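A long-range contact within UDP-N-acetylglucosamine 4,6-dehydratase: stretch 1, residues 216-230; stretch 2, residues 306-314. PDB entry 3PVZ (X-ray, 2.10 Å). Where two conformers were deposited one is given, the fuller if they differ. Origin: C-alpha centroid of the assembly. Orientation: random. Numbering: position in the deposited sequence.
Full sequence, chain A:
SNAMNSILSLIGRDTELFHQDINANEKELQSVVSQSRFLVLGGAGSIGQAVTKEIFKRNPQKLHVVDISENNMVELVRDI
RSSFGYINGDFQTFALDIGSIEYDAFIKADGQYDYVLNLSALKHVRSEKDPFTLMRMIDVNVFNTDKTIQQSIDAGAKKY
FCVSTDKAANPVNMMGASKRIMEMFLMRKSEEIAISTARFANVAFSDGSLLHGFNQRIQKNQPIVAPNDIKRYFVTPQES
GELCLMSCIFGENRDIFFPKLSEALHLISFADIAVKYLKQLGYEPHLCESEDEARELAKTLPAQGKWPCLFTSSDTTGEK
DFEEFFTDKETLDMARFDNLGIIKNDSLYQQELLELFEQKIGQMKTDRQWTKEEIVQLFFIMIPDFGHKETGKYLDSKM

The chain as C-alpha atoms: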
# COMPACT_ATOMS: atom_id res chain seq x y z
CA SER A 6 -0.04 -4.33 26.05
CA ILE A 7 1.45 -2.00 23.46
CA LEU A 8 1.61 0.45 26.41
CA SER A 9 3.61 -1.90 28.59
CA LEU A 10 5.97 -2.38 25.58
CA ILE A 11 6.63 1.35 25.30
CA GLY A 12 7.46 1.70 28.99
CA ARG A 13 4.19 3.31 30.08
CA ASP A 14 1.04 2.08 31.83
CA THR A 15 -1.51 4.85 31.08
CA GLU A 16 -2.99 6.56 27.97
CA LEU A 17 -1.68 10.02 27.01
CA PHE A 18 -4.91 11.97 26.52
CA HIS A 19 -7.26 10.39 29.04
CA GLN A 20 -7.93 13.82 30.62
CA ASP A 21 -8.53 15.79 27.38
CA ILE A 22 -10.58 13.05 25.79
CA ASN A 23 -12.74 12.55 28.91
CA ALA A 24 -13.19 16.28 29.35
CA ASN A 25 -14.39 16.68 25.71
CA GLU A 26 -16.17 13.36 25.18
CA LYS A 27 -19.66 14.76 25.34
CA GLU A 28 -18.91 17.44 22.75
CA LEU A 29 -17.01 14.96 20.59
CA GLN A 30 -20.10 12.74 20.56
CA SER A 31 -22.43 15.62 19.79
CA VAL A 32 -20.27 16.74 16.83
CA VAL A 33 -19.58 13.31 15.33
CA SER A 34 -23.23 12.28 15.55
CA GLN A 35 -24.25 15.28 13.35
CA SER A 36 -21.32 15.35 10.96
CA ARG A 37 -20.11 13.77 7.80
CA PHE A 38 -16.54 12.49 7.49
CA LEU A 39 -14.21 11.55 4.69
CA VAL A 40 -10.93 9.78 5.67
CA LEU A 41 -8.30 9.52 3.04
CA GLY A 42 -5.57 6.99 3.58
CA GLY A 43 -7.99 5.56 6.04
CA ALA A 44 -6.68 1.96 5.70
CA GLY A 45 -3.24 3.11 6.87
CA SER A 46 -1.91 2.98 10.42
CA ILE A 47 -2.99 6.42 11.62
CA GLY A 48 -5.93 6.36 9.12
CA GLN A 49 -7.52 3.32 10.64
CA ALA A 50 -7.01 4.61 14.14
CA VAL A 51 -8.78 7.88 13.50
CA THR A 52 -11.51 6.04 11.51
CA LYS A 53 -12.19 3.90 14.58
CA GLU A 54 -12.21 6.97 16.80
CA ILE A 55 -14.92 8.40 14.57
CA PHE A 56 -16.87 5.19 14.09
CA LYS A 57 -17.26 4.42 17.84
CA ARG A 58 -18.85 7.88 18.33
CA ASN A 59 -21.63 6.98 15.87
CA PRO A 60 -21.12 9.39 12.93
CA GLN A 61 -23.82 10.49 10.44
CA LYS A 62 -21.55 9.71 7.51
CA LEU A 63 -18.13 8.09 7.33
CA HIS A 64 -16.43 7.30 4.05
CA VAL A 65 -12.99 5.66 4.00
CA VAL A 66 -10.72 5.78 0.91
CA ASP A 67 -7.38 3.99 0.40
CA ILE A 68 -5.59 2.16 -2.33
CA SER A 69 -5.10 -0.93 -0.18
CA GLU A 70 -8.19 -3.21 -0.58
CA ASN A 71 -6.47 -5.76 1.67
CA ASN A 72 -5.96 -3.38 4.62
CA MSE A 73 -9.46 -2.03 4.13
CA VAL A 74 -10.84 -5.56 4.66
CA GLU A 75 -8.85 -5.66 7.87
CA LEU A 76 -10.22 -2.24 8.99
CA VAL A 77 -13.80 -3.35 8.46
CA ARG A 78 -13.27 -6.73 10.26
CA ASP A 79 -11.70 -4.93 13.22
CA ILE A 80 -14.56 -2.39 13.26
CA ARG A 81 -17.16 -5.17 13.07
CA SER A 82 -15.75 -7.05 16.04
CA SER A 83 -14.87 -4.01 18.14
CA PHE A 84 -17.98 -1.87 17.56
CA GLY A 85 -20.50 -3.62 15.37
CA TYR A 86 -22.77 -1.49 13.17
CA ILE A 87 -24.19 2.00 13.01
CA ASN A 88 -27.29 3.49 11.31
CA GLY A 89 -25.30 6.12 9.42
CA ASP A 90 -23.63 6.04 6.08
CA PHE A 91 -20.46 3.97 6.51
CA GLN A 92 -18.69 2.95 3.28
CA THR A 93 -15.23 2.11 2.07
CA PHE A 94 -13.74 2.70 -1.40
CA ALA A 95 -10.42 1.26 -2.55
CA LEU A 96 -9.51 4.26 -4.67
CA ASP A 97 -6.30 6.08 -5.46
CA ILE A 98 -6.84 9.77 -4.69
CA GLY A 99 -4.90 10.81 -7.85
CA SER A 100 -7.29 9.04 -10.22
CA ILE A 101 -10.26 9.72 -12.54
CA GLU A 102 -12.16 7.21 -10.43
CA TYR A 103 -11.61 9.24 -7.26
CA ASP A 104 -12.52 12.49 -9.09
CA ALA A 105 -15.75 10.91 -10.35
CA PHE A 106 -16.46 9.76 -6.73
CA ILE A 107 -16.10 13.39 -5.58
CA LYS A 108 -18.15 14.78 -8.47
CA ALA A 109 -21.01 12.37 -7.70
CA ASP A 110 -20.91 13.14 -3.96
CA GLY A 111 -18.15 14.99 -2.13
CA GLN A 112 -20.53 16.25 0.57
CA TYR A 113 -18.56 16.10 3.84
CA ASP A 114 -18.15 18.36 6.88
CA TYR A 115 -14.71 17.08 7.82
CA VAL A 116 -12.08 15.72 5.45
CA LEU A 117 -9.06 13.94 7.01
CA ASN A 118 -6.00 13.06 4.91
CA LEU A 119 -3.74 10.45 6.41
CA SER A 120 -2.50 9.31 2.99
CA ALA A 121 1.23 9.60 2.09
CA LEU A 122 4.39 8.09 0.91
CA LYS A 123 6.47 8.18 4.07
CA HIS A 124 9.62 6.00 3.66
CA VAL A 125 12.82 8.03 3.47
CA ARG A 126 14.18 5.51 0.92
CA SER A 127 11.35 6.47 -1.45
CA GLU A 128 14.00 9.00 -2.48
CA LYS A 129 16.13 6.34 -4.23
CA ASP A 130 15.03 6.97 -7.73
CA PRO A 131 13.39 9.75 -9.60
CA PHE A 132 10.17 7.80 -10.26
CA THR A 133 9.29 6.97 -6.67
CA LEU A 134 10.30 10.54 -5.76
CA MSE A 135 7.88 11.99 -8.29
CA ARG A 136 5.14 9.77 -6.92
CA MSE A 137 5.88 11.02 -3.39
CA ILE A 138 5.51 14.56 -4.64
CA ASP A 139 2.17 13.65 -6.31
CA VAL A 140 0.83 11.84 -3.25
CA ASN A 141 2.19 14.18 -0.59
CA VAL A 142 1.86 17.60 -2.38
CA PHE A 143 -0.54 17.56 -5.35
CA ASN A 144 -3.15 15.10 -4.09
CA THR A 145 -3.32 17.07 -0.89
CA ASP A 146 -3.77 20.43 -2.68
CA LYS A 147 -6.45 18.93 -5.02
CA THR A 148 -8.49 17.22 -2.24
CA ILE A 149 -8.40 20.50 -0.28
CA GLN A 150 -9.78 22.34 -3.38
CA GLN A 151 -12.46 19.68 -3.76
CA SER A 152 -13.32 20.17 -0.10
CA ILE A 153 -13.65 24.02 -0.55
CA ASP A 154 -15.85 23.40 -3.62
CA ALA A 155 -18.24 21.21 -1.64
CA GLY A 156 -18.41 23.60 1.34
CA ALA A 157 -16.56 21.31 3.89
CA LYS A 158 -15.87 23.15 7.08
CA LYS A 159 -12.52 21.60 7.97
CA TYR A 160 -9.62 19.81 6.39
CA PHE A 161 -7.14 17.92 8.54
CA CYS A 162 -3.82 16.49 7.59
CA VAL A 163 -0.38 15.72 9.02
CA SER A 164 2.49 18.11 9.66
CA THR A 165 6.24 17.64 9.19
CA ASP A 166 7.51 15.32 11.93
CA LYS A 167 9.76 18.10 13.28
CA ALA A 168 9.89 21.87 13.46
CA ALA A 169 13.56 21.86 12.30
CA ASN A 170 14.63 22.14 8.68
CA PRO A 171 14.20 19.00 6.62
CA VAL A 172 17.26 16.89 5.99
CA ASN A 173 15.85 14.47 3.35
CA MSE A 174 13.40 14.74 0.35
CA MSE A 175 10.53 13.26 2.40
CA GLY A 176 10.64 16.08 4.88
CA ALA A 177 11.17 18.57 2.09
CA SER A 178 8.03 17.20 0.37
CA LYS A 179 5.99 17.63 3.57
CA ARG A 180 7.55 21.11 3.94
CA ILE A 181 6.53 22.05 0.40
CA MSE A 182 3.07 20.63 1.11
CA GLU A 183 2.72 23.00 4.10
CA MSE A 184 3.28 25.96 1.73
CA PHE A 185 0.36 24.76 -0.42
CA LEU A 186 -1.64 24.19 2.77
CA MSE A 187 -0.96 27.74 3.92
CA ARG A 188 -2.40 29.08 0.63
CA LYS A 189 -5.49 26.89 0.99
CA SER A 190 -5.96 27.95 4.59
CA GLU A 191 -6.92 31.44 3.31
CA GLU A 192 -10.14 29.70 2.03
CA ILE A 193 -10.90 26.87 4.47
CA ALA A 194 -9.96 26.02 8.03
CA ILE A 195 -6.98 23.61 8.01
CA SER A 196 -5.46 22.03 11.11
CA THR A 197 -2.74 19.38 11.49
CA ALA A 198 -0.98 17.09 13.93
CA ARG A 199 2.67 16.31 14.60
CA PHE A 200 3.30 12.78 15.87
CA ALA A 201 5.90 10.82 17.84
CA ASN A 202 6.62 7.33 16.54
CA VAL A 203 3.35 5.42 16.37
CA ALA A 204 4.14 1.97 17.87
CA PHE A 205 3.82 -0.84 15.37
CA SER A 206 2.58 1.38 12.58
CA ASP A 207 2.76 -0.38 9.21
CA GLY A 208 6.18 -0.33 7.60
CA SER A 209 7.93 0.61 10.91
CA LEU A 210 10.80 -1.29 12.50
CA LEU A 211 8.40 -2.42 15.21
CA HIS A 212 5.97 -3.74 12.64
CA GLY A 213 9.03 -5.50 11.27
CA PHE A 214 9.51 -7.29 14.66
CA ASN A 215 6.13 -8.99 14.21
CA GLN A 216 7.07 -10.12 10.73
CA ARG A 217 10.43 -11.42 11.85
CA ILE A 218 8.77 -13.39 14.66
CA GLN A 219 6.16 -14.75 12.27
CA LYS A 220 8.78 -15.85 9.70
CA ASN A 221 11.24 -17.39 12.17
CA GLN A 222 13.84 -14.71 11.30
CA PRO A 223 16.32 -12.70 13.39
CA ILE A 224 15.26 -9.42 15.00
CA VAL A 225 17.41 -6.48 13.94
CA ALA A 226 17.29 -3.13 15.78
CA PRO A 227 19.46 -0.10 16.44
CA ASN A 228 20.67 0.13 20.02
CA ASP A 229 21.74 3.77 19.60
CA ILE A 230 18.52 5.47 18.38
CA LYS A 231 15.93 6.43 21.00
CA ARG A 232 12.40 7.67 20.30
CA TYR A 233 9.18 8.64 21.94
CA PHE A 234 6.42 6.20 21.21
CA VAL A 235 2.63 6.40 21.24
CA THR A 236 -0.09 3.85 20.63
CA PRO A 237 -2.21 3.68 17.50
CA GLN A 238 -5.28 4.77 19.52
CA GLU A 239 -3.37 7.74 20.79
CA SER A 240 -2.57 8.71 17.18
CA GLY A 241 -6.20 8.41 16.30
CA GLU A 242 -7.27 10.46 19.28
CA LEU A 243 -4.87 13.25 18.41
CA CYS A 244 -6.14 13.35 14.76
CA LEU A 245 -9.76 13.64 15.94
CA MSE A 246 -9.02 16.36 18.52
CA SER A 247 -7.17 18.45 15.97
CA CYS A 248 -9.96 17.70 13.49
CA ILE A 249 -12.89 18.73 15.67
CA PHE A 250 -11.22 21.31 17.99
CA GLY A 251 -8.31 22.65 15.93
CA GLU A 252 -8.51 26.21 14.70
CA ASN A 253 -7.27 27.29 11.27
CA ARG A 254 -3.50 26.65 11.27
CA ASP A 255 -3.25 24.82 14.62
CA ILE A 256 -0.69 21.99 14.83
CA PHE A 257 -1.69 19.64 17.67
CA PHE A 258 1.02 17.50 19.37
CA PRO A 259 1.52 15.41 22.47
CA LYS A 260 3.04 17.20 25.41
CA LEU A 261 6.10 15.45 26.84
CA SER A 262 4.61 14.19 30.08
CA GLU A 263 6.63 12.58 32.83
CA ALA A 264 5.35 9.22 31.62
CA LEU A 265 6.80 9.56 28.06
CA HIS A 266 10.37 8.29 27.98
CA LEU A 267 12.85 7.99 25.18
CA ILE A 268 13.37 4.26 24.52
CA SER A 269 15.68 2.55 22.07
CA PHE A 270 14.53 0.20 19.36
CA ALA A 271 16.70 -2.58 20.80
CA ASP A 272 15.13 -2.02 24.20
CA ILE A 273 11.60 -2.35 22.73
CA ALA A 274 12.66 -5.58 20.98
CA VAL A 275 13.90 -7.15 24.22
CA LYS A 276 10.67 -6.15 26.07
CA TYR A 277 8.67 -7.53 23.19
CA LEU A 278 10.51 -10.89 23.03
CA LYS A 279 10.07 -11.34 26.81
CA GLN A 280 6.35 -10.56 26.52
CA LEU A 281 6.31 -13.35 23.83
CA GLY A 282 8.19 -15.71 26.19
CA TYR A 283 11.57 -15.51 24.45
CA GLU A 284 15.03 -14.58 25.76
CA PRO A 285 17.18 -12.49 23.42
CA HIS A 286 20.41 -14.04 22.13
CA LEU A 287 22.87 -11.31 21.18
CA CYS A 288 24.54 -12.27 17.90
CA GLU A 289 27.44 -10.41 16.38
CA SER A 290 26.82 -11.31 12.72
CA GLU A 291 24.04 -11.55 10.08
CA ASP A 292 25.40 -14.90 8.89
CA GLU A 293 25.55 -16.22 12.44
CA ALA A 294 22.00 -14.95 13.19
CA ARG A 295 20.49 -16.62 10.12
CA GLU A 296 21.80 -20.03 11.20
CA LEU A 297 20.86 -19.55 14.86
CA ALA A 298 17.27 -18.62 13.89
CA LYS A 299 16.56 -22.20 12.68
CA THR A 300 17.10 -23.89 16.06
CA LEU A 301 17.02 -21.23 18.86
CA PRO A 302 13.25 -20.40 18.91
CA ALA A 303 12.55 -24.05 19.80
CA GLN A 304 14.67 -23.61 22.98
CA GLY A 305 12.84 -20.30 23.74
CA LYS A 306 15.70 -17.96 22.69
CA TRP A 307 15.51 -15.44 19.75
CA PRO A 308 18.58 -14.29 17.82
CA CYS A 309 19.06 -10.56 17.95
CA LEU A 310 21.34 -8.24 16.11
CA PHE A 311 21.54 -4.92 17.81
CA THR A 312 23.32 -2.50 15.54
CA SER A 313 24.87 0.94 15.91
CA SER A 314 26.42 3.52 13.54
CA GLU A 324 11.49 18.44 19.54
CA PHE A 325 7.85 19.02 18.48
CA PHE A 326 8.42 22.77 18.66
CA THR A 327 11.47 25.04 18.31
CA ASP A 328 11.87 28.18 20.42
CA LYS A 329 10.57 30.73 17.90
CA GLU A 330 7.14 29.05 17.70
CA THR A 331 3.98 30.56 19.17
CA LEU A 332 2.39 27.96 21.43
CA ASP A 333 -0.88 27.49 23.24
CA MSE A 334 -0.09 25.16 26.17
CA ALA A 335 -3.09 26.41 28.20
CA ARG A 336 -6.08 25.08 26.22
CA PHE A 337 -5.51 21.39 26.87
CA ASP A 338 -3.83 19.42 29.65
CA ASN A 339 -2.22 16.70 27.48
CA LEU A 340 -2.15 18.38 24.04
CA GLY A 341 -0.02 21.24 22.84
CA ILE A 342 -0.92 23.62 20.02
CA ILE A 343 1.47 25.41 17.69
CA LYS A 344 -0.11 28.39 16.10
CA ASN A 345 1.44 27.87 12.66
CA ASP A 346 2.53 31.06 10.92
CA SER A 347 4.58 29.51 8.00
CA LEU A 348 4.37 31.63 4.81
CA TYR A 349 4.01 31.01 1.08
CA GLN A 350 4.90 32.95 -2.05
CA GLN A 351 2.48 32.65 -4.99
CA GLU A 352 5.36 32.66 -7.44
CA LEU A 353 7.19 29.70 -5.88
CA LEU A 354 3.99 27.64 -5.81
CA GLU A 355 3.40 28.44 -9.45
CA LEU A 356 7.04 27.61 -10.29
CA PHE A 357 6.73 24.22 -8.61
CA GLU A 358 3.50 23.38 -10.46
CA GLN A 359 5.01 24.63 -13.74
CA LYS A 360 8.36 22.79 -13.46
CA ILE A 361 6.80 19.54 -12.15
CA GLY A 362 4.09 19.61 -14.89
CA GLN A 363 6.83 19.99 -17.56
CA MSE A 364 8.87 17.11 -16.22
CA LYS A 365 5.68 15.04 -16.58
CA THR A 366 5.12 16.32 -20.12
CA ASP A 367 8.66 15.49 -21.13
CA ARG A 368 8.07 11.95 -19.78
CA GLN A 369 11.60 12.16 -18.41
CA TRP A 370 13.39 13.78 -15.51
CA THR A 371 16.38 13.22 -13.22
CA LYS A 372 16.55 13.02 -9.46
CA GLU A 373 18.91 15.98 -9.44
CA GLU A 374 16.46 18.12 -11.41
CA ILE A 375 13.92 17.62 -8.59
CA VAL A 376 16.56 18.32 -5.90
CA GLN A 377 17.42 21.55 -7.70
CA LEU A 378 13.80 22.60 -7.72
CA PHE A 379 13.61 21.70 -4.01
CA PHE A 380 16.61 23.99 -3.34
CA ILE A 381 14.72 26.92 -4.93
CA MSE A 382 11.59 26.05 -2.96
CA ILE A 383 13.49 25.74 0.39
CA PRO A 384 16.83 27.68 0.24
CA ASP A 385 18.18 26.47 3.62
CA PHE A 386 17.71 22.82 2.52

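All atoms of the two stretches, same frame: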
# COMPACT_ATOMS: atom_id res chain seq x y z
N GLN A 216 6.86 -9.34 11.94
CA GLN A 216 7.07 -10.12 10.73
C GLN A 216 8.20 -11.09 10.96
O GLN A 216 8.08 -12.28 10.68
CB GLN A 216 7.35 -9.20 9.55
CG GLN A 216 6.19 -8.30 9.20
CD GLN A 216 5.00 -9.07 8.66
OE1 GLN A 216 3.99 -9.21 9.34
NE2 GLN A 216 5.11 -9.55 7.43
N ARG A 217 9.29 -10.57 11.53
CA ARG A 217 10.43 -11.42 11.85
C ARG A 217 9.99 -12.58 12.74
O ARG A 217 10.33 -13.72 12.46
CB ARG A 217 11.56 -10.63 12.52
CG ARG A 217 12.12 -9.43 11.73
CD ARG A 217 12.94 -9.78 10.52
NE ARG A 217 12.19 -10.39 9.42
CZ ARG A 217 11.26 -9.79 8.67
NH1 ARG A 217 10.85 -8.53 8.88
NH2 ARG A 217 10.71 -10.48 7.69
N ILE A 218 9.21 -12.31 13.78
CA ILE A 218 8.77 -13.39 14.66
C ILE A 218 7.93 -14.41 13.90
O ILE A 218 8.08 -15.61 14.09
CB ILE A 218 7.93 -12.89 15.86
CG1 ILE A 218 8.75 -12.02 16.80
CG2 ILE A 218 7.39 -14.09 16.65
CD1 ILE A 218 10.00 -12.72 17.35
N GLN A 219 7.06 -13.91 13.05
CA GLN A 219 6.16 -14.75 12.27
C GLN A 219 6.89 -15.64 11.24
O GLN A 219 6.41 -16.73 10.89
CB GLN A 219 5.17 -13.83 11.56
CG GLN A 219 3.84 -14.41 11.23
CD GLN A 219 2.94 -13.34 10.62
OE1 GLN A 219 2.49 -12.41 11.32
NE2 GLN A 219 2.69 -13.44 9.30
N LYS A 220 8.04 -15.17 10.76
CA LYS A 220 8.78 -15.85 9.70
C LYS A 220 10.03 -16.54 10.22
O LYS A 220 10.93 -16.85 9.45
CB LYS A 220 9.13 -14.85 8.59
CG LYS A 220 7.90 -14.22 7.94
CD LYS A 220 8.25 -13.22 6.86
CE LYS A 220 6.95 -12.64 6.21
NZ LYS A 220 7.20 -11.68 5.07
N ASN A 221 10.10 -16.78 11.53
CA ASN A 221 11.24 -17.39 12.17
C ASN A 221 12.60 -16.79 11.75
O ASN A 221 13.59 -17.52 11.55
CB ASN A 221 11.18 -18.92 11.97
CG ASN A 221 10.25 -19.59 12.98
OD1 ASN A 221 9.11 -19.95 12.66
ND2 ASN A 221 10.74 -19.75 14.22
N GLN A 222 12.64 -15.46 11.69
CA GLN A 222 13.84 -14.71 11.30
C GLN A 222 14.41 -13.84 12.44
O GLN A 222 13.70 -13.45 13.36
CB GLN A 222 13.56 -13.83 10.08
CG GLN A 222 13.45 -14.58 8.75
CD GLN A 222 12.75 -13.75 7.67
OE1 GLN A 222 12.09 -12.76 7.98
NE2 GLN A 222 12.93 -14.12 6.41
N PRO A 223 15.71 -13.54 12.37
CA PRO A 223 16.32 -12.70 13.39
C PRO A 223 15.68 -11.31 13.53
O PRO A 223 15.26 -10.71 12.53
CB PRO A 223 17.77 -12.55 12.92
CG PRO A 223 17.99 -13.59 11.90
CD PRO A 223 16.68 -14.02 11.36
N ILE A 224 15.63 -10.80 14.76
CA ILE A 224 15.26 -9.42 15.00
C ILE A 224 16.50 -8.55 14.89
O ILE A 224 17.58 -8.89 15.45
CB ILE A 224 14.67 -9.22 16.40
CG1 ILE A 224 13.43 -10.12 16.60
CG2 ILE A 224 14.37 -7.73 16.67
CD1 ILE A 224 12.16 -9.43 16.57
N VAL A 225 16.34 -7.42 14.21
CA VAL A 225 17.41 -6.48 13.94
C VAL A 225 16.94 -5.11 14.41
O VAL A 225 15.83 -4.70 14.12
CB VAL A 225 17.73 -6.46 12.42
CG1 VAL A 225 18.57 -5.25 12.02
CG2 VAL A 225 18.45 -7.75 12.01
N ALA A 226 17.74 -4.40 15.20
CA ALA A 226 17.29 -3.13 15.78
C ALA A 226 18.45 -2.30 16.25
O ALA A 226 19.33 -2.81 16.94
CB ALA A 226 16.38 -3.39 16.93
N PRO A 227 18.44 -0.99 15.92
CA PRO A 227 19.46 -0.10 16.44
C PRO A 227 19.45 -0.04 17.97
O PRO A 227 18.37 -0.00 18.57
CB PRO A 227 19.10 1.27 15.86
CG PRO A 227 18.15 1.01 14.73
CD PRO A 227 17.50 -0.30 15.01
N ASN A 228 20.63 -0.05 18.60
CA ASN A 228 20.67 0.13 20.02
C ASN A 228 21.04 1.53 20.37
O ASN A 228 21.05 1.85 21.54
CB ASN A 228 21.54 -0.92 20.76
CG ASN A 228 22.99 -0.93 20.30
OD1 ASN A 228 23.46 -0.02 19.61
ND2 ASN A 228 23.72 -1.97 20.71
N ASP A 229 21.27 2.38 19.36
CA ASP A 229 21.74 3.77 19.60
C ASP A 229 20.80 4.89 19.09
O ASP A 229 21.17 6.05 19.01
CB ASP A 229 23.15 3.96 19.02
CG ASP A 229 23.18 3.84 17.50
OD1 ASP A 229 22.15 3.42 16.88
OD2 ASP A 229 24.25 4.15 16.92
N ILE A 230 19.57 4.52 18.77
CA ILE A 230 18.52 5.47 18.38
C ILE A 230 17.37 5.32 19.39
O ILE A 230 16.82 4.23 19.57
CB ILE A 230 18.00 5.17 16.94
CG1 ILE A 230 19.16 5.04 15.94
CG2 ILE A 230 17.01 6.24 16.44
CD1 ILE A 230 20.07 6.21 15.94
N LYS A 306 14.80 -19.10 22.89
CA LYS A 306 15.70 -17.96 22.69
C LYS A 306 15.42 -17.38 21.27
O LYS A 306 14.97 -18.13 20.38
CB LYS A 306 17.16 -18.39 22.79
CG LYS A 306 17.75 -18.49 24.22
CD LYS A 306 19.24 -18.92 24.18
CE LYS A 306 20.11 -18.30 25.31
NZ LYS A 306 20.32 -16.79 25.19
N TRP A 307 15.64 -16.07 21.08
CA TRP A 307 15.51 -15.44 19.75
C TRP A 307 16.80 -14.71 19.37
O TRP A 307 17.30 -13.92 20.15
CB TRP A 307 14.32 -14.47 19.67
CG TRP A 307 13.80 -14.40 18.24
CD1 TRP A 307 14.29 -13.63 17.23
CD2 TRP A 307 12.78 -15.22 17.66
NE1 TRP A 307 13.63 -13.89 16.07
CE2 TRP A 307 12.69 -14.86 16.30
CE3 TRP A 307 11.91 -16.20 18.16
CZ2 TRP A 307 11.76 -15.45 15.42
CZ3 TRP A 307 10.98 -16.79 17.28
CH2 TRP A 307 10.91 -16.40 15.93
N PRO A 308 17.34 -14.97 18.18
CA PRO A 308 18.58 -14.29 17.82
C PRO A 308 18.34 -12.82 17.54
O PRO A 308 17.42 -12.48 16.80
CB PRO A 308 19.01 -14.99 16.55
CG PRO A 308 17.78 -15.50 15.97
CD PRO A 308 16.94 -15.92 17.13
N CYS A 309 19.17 -11.98 18.11
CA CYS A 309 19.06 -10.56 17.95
C CYS A 309 20.36 -9.97 17.48
O CYS A 309 21.46 -10.40 17.86
CB CYS A 309 18.66 -9.89 19.26
SG CYS A 309 17.03 -10.33 19.83
N LEU A 310 20.22 -8.95 16.66
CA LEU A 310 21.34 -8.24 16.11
C LEU A 310 21.12 -6.78 16.35
O LEU A 310 20.41 -6.10 15.61
CB LEU A 310 21.45 -8.56 14.64
CG LEU A 310 22.82 -8.20 14.07
CD1 LEU A 310 23.40 -9.35 13.19
CD2 LEU A 310 22.70 -6.88 13.30
N PHE A 311 21.73 -6.30 17.41
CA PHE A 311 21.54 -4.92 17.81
C PHE A 311 22.69 -4.08 17.30
O PHE A 311 23.82 -4.23 17.70
CB PHE A 311 21.35 -4.85 19.31
CG PHE A 311 20.11 -5.59 19.79
CD1 PHE A 311 18.93 -5.59 19.05
CD2 PHE A 311 20.12 -6.26 21.00
CE1 PHE A 311 17.79 -6.24 19.52
CE2 PHE A 311 18.99 -6.92 21.46
CZ PHE A 311 17.82 -6.90 20.72
N THR A 312 22.36 -3.20 16.37
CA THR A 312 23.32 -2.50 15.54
C THR A 312 23.54 -1.09 16.07
O THR A 312 22.75 -0.60 16.84
CB THR A 312 22.81 -2.45 14.06
OG1 THR A 312 23.90 -2.60 13.16
CG2 THR A 312 22.03 -1.14 13.76
N SER A 313 24.60 -0.46 15.61
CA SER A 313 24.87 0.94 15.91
C SER A 313 25.65 1.55 14.73
O SER A 313 26.15 0.81 13.88
CB SER A 313 25.68 1.06 17.21
OG SER A 313 26.93 0.43 17.07
N SER A 314 25.75 2.87 14.67
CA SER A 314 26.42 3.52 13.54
C SER A 314 27.20 4.74 13.99
O SER A 314 26.61 5.70 14.49
CB SER A 314 25.37 3.92 12.50
OG SER A 314 24.71 5.09 12.92

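Two parts far apart in the sequence meet here as neighbouring parallel strands, 224-227 and 306-312. Their axes come within 4.6 Å and differ in direction by 18°. Together the stretches bury 779 Å², counting both sides.

The largest bump is Trp 307, which as a whole residue has 130 Å² covered by the other stretch. Its CA-to-CB bond points toward stretch 1, and with chi1 at t the ring fits the hollow between the end of helix 216-219 and the start of the strand. Ile 218 covers one face. Ile 218 CD1 lies 3.6 Å from the centroid of the six-membered ring of Trp 307, 13° off the normal, a CH-pi contact. The CA-to-CB bond of Ile 218 points sideways, but its m, m rotamer brings the tip over the ring. Ile 224 adds an apolar contact, its CG1 3.7 Å from Trp 307 CD1.

At the ring edge, Trp 307 NE1 donates a hydrogen bond of 2.7 Å to Gln 222 O. A buried indole thus has its polar group satisfied. The loop around this carbonyl is braced from within: Arg 217 NE and NH2 both donate to Gln 222 OE1, at 2.8 and 2.7 Å.

Beyond the tryptophan, the strands form a regular ladder. Ile 224 N donates to Pro 308 O at 3.2 Å, and Leu 310 N to Ile 224 O at 2.9 Å. Ala 226 N then donates to Leu 310 O at 3.2 Å, and Thr 312 N to Ala 226 O at 3.1 Å. Asn 228 N extends the pattern past the strand, reaching Thr 312 O at 2.8 Å. Pro 227 has no amide hydrogen to give, but the ladder asks for none there; its CA approaches Thr 312 O at 3.4 Å, as Val 225 CA approaches Leu 310 O at 3.5 Å.

Side chains alternate between the faces. Ile 224, Cys 309, Ala 226 and Phe 311 share one. There the small Ala 226 leaves room beside the broad Phe 311 ring, with Ala 226 CB 4.0 Å from Phe 311 CD1. Val 225, Leu 310, Pro 227 and Thr 312 share the other. Val 225 CG2 packs 4.1 Å from Leu 310 CB. Just before the bridged pairs, two prolines meet, Pro 223 CB 4.2 Å from Pro 308 CG.

The far end is exposed and polar. The CA-to-CB bond of Asp 229 points toward stretch 2; with chi1 at p, its OD2 accepts a hydrogen bond of 3.0 Å from Ser 314 N. Ser 313 lies close by, its CB and CA each 3.4 Å from Asp 229 OD2.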